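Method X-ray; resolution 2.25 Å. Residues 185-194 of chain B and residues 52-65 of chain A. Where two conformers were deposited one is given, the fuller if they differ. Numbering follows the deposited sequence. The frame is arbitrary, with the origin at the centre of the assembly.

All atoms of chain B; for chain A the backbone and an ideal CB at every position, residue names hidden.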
# COMPACT_ATOMS: atom_id res chain seq x y z
N ARG B 185 3.18 25.04 15.84
CA ARG B 185 2.26 24.41 14.91
C ARG B 185 2.96 23.58 13.83
O ARG B 185 2.52 22.49 13.49
CB ARG B 185 1.30 25.45 14.34
CG ARG B 185 0.11 25.73 15.27
CD ARG B 185 -0.28 27.21 15.31
NE ARG B 185 -1.26 27.48 16.36
CZ ARG B 185 -0.96 27.77 17.62
NH1 ARG B 185 -1.92 28.00 18.51
NH2 ARG B 185 0.31 27.83 17.99
N TYR B 186 4.08 24.09 13.31
CA TYR B 186 4.96 23.27 12.48
C TYR B 186 5.48 22.08 13.29
O TYR B 186 5.54 20.96 12.78
CB TYR B 186 6.14 24.09 11.95
CG TYR B 186 5.77 25.08 10.86
CD1 TYR B 186 5.23 24.66 9.66
CD2 TYR B 186 5.99 26.45 11.04
CE1 TYR B 186 4.89 25.56 8.66
CE2 TYR B 186 5.66 27.37 10.04
CZ TYR B 186 5.11 26.92 8.86
OH TYR B 186 4.78 27.82 7.87
N ARG B 187 5.85 22.32 14.54
CA ARG B 187 6.33 21.22 15.38
C ARG B 187 5.30 20.10 15.54
O ARG B 187 5.68 18.94 15.63
CB ARG B 187 6.79 21.70 16.75
CG ARG B 187 7.66 20.67 17.44
CD ARG B 187 7.73 20.86 18.94
NE ARG B 187 8.10 22.22 19.29
CZ ARG B 187 7.37 23.03 20.06
NH1 ARG B 187 7.80 24.26 20.31
NH2 ARG B 187 6.23 22.61 20.60
N PHE B 188 4.02 20.46 15.60
CA PHE B 188 2.93 19.48 15.73
C PHE B 188 2.83 18.61 14.48
O PHE B 188 2.77 17.38 14.57
CB PHE B 188 1.61 20.20 15.99
CG PHE B 188 0.37 19.33 15.80
CD1 PHE B 188 -0.16 18.60 16.86
CD2 PHE B 188 -0.27 19.26 14.57
CE1 PHE B 188 -1.30 17.82 16.70
CE2 PHE B 188 -1.41 18.49 14.39
CZ PHE B 188 -1.93 17.76 15.46
N LEU B 189 2.80 19.25 13.31
CA LEU B 189 2.84 18.57 12.03
C LEU B 189 3.99 17.55 11.95
O LEU B 189 3.80 16.39 11.58
CB LEU B 189 2.99 19.58 10.89
CG LEU B 189 1.89 19.74 9.85
CD1 LEU B 189 2.49 20.12 8.51
CD2 LEU B 189 1.10 18.45 9.73
N ALA B 190 5.20 18.01 12.30
CA ALA B 190 6.38 17.16 12.23
C ALA B 190 6.37 16.02 13.26
O ALA B 190 6.69 14.89 12.91
CB ALA B 190 7.66 17.98 12.34
N GLU B 191 6.02 16.32 14.51
CA GLU B 191 5.96 15.28 15.54
C GLU B 191 4.97 14.17 15.16
O GLU B 191 5.25 12.99 15.35
CB GLU B 191 5.56 15.85 16.89
CG GLU B 191 6.65 16.69 17.57
CD GLU B 191 6.23 17.14 18.96
OE1 GLU B 191 5.00 17.32 19.19
OE2 GLU B 191 7.11 17.31 19.82
N LYS B 192 3.81 14.55 14.63
CA LYS B 192 2.77 13.59 14.26
C LYS B 192 3.22 12.66 13.15
O LYS B 192 3.03 11.45 13.24
CB LYS B 192 1.46 14.29 13.88
CG LYS B 192 0.44 14.39 15.01
CD LYS B 192 1.11 14.32 16.38
CE LYS B 192 0.09 14.32 17.52
NZ LYS B 192 -0.77 13.09 17.54
N HIS B 193 3.83 13.21 12.11
CA HIS B 193 4.31 12.37 11.03
C HIS B 193 5.57 11.56 11.37
O HIS B 193 5.81 10.52 10.76
CB HIS B 193 4.49 13.17 9.73
CG HIS B 193 3.21 13.74 9.20
ND1 HIS B 193 2.52 14.74 9.86
CD2 HIS B 193 2.49 13.45 8.10
CE1 HIS B 193 1.43 15.04 9.18
NE2 HIS B 193 1.39 14.28 8.10
N LEU B 194 6.36 12.00 12.35
CA LEU B 194 7.47 11.19 12.84
C LEU B 194 6.93 9.95 13.56
O LEU B 194 7.50 8.86 13.47
CB LEU B 194 8.33 11.98 13.82
CG LEU B 194 9.83 11.75 13.98
CD1 LEU B 194 10.24 12.05 15.42
CD2 LEU B 194 10.27 10.35 13.61
N UNK A 52 -0.34 13.59 -3.74
CA UNK A 52 -1.02 14.87 -3.53
C UNK A 52 -0.94 15.28 -2.06
O UNK A 52 -0.69 16.44 -1.74
CB UNK A 52 -2.48 14.78 -3.98
N UNK A 53 -1.14 14.32 -1.17
CA UNK A 53 -0.95 14.56 0.25
C UNK A 53 0.46 15.07 0.60
O UNK A 53 0.62 16.09 1.29
CB UNK A 53 -1.24 13.27 1.02
N UNK A 54 1.48 14.36 0.14
CA UNK A 54 2.84 14.76 0.53
C UNK A 54 3.35 16.00 -0.22
O UNK A 54 4.21 16.72 0.28
CB UNK A 54 3.80 13.60 0.29
N UNK A 55 2.82 16.24 -1.40
CA UNK A 55 3.09 17.46 -2.13
C UNK A 55 2.59 18.65 -1.32
O UNK A 55 3.13 19.75 -1.39
CB UNK A 55 2.44 17.42 -3.51
N UNK A 56 1.53 18.42 -0.55
CA UNK A 56 0.97 19.47 0.28
C UNK A 56 1.78 19.59 1.56
O UNK A 56 1.93 20.69 2.08
CB UNK A 56 -0.50 19.19 0.59
N UNK A 57 2.32 18.49 2.06
CA UNK A 57 3.24 18.61 3.19
C UNK A 57 4.50 19.36 2.76
O UNK A 57 5.01 20.18 3.50
CB UNK A 57 3.60 17.23 3.74
N UNK A 58 4.99 19.08 1.55
CA UNK A 58 6.13 19.80 1.00
C UNK A 58 5.88 21.33 1.01
O UNK A 58 6.76 22.09 1.44
CB UNK A 58 6.41 19.31 -0.42
N UNK A 59 4.70 21.77 0.59
CA UNK A 59 4.36 23.21 0.62
C UNK A 59 4.36 23.85 2.00
O UNK A 59 4.97 24.89 2.20
CB UNK A 59 2.98 23.41 -0.00
N UNK A 60 3.65 23.25 2.95
CA UNK A 60 3.81 23.62 4.35
C UNK A 60 5.29 23.65 4.77
O UNK A 60 5.73 24.60 5.42
CB UNK A 60 3.03 22.64 5.24
N UNK A 61 6.07 22.64 4.40
CA UNK A 61 7.49 22.66 4.70
C UNK A 61 8.26 23.82 4.08
O UNK A 61 9.14 24.41 4.72
CB UNK A 61 8.12 21.34 4.24
N UNK A 62 7.94 24.13 2.83
CA UNK A 62 8.56 25.23 2.12
C UNK A 62 8.24 26.59 2.77
O UNK A 62 9.06 27.50 2.70
CB UNK A 62 8.10 25.22 0.66
N UNK A 63 7.08 26.71 3.40
CA UNK A 63 6.72 27.92 4.15
C UNK A 63 7.58 28.05 5.40
O UNK A 63 8.07 29.13 5.71
CB UNK A 63 5.24 27.90 4.53
N UNK A 64 7.72 26.94 6.13
CA UNK A 64 8.52 26.93 7.36
C UNK A 64 9.98 27.24 7.07
O UNK A 64 10.68 27.82 7.92
CB UNK A 64 8.41 25.58 8.06
N UNK A 65 10.45 26.88 5.88
CA UNK A 65 11.82 27.20 5.50
C UNK A 65 11.98 28.70 5.43
O UNK A 65 13.01 29.22 5.83
CB UNK A 65 12.19 26.55 4.16

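The two helices run roughly antiparallel, at 139° between their N-to-C directions, with axes 11.3 Å apart at closest approach. Chain B offers three side chains along one face: B:Tyr186, B:Leu189 and B:His193.

Position 52 lies beyond the reach of this face and tolerates many residues; it is A:Val52. At position 53 the CA-to-CB bond points sideways and the ideal CB has nothing of chain B within 5.5 Å. The imidazole of B:His193 is the polar feature on offer: its ND1 donates to B:Leu189 O (2.7 Å), which leaves NE2 free toward chain A. A long side chain with a polar end would suit. The residue is A:Tyr53, whose chi1 of -175° (t) carries its OH to B:His193 NE2 at 2.9 Å, a hydrogen bond near the planes of both rings.

Position 54 also points sideways, and only a large side chain could approach the histidine. A:Phe54 does so modestly, CE1 lying 4.5 Å from B:His193 CD2. Positions 55 and 56 are out of reach and tolerant; they hold A:Ser55 and A:Ala56.

Position 57 points toward chain B across a gap wider than 5.5 Å from the ideal CB, which calls for a medium or large side chain, probably apolar beside B:Leu189. A:Ile57 extends CD1 to 4.0 Å from B:His193 NE2. Positions 58 and 59 face no partner here, and polar residues fit: A:Gln58 and A:Lys59, the latter bridging to position 62.

Position 60 is more confined. Its ideal CB lies 4.2 Å from B:Leu189 CD1 and 4.9 Å from B:Tyr186 CE1, an apolar setting for valine, isoleucine or leucine. A:Ile60 places CG2 3.5 Å from B:Leu189 CD1 and 3.6 Å from B:Tyr186 CE1, joining the two.

At position 61 an ideal CB would point away and be crowded by A:Gln58 O at 3.2 Å, which suits a residue without a CB; it is A:Gly61. Position 62 also points away, and an acid there could meet A:Lys59. A:Glu62 OE1 receives A:Lys59 NZ at 2.9 Å in a salt bridge.

Position 63 starts toward chain B, its ideal CB 3.4 Å from B:Tyr186 OH, but a flexible polar chain could turn aside. A:Gln63 does, touching that OH through CB (3.3 Å) while its end leads away.

Position 64 meets the tyrosine ring directly, its ideal CB 3.6 Å from B:Tyr186 CE1, favouring alanine or another small residue. A:Ala64 CB sits 3.5 Å from the B:Tyr186 ring centroid, a CH-pi contact over the face. Position 65 points away, tolerates many residues and holds A:Leu65.

Chain A 52-65: VYFSAIQKIGEQAL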
# COMPACT_ATOMS: atom_id res chain seq x y z
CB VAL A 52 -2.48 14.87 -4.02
CG1 VAL A 52 -2.54 14.70 -5.53
CG2 VAL A 52 -3.28 13.77 -3.35
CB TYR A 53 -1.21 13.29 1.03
CG TYR A 53 -1.14 13.48 2.52
CD1 TYR A 53 0.02 13.18 3.24
CD2 TYR A 53 -2.25 13.94 3.22
CE1 TYR A 53 0.06 13.34 4.62
CE2 TYR A 53 -2.22 14.09 4.59
CZ TYR A 53 -1.06 13.81 5.29
OH TYR A 53 -1.07 13.98 6.65
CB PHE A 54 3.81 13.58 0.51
CG PHE A 54 3.76 12.78 1.78
CD1 PHE A 54 4.37 13.23 2.94
CD2 PHE A 54 3.04 11.60 1.83
CE1 PHE A 54 4.30 12.50 4.13
CE2 PHE A 54 2.98 10.86 3.02
CZ PHE A 54 3.61 11.31 4.16
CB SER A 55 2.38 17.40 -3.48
OG SER A 55 2.16 18.69 -4.00
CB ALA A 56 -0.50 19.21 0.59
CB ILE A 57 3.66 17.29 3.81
CG1 ILE A 57 2.79 16.97 5.03
CG2 ILE A 57 5.10 17.43 4.32
CD1 ILE A 57 1.49 16.32 4.70
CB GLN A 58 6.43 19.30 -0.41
CG GLN A 58 7.70 19.82 -1.03
CD GLN A 58 7.83 19.40 -2.48
OE1 GLN A 58 7.65 20.21 -3.39
NE2 GLN A 58 8.14 18.12 -2.71
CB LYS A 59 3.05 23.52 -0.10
CG LYS A 59 3.28 24.04 -1.50
CD LYS A 59 4.44 23.27 -2.12
CE LYS A 59 4.84 23.84 -3.47
NZ LYS A 59 6.05 23.16 -4.05
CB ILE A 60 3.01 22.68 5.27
CG1 ILE A 60 1.52 22.77 4.93
CG2 ILE A 60 3.28 23.01 6.72
CD1 ILE A 60 0.60 21.91 5.80
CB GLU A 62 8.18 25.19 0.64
CG GLU A 62 9.04 24.21 -0.16
CD GLU A 62 8.53 23.94 -1.58
OE1 GLU A 62 7.54 24.57 -2.01
OE2 GLU A 62 9.14 23.08 -2.26
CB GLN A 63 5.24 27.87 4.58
CG GLN A 63 4.24 27.82 3.44
CD GLN A 63 4.42 28.97 2.48
OE1 GLN A 63 5.17 29.90 2.74
NE2 GLN A 63 3.71 28.92 1.35
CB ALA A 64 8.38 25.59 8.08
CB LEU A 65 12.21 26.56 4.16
CG LEU A 65 12.47 25.06 4.22
CD1 LEU A 65 12.96 24.56 2.88
CD2 LEU A 65 13.48 24.74 5.31
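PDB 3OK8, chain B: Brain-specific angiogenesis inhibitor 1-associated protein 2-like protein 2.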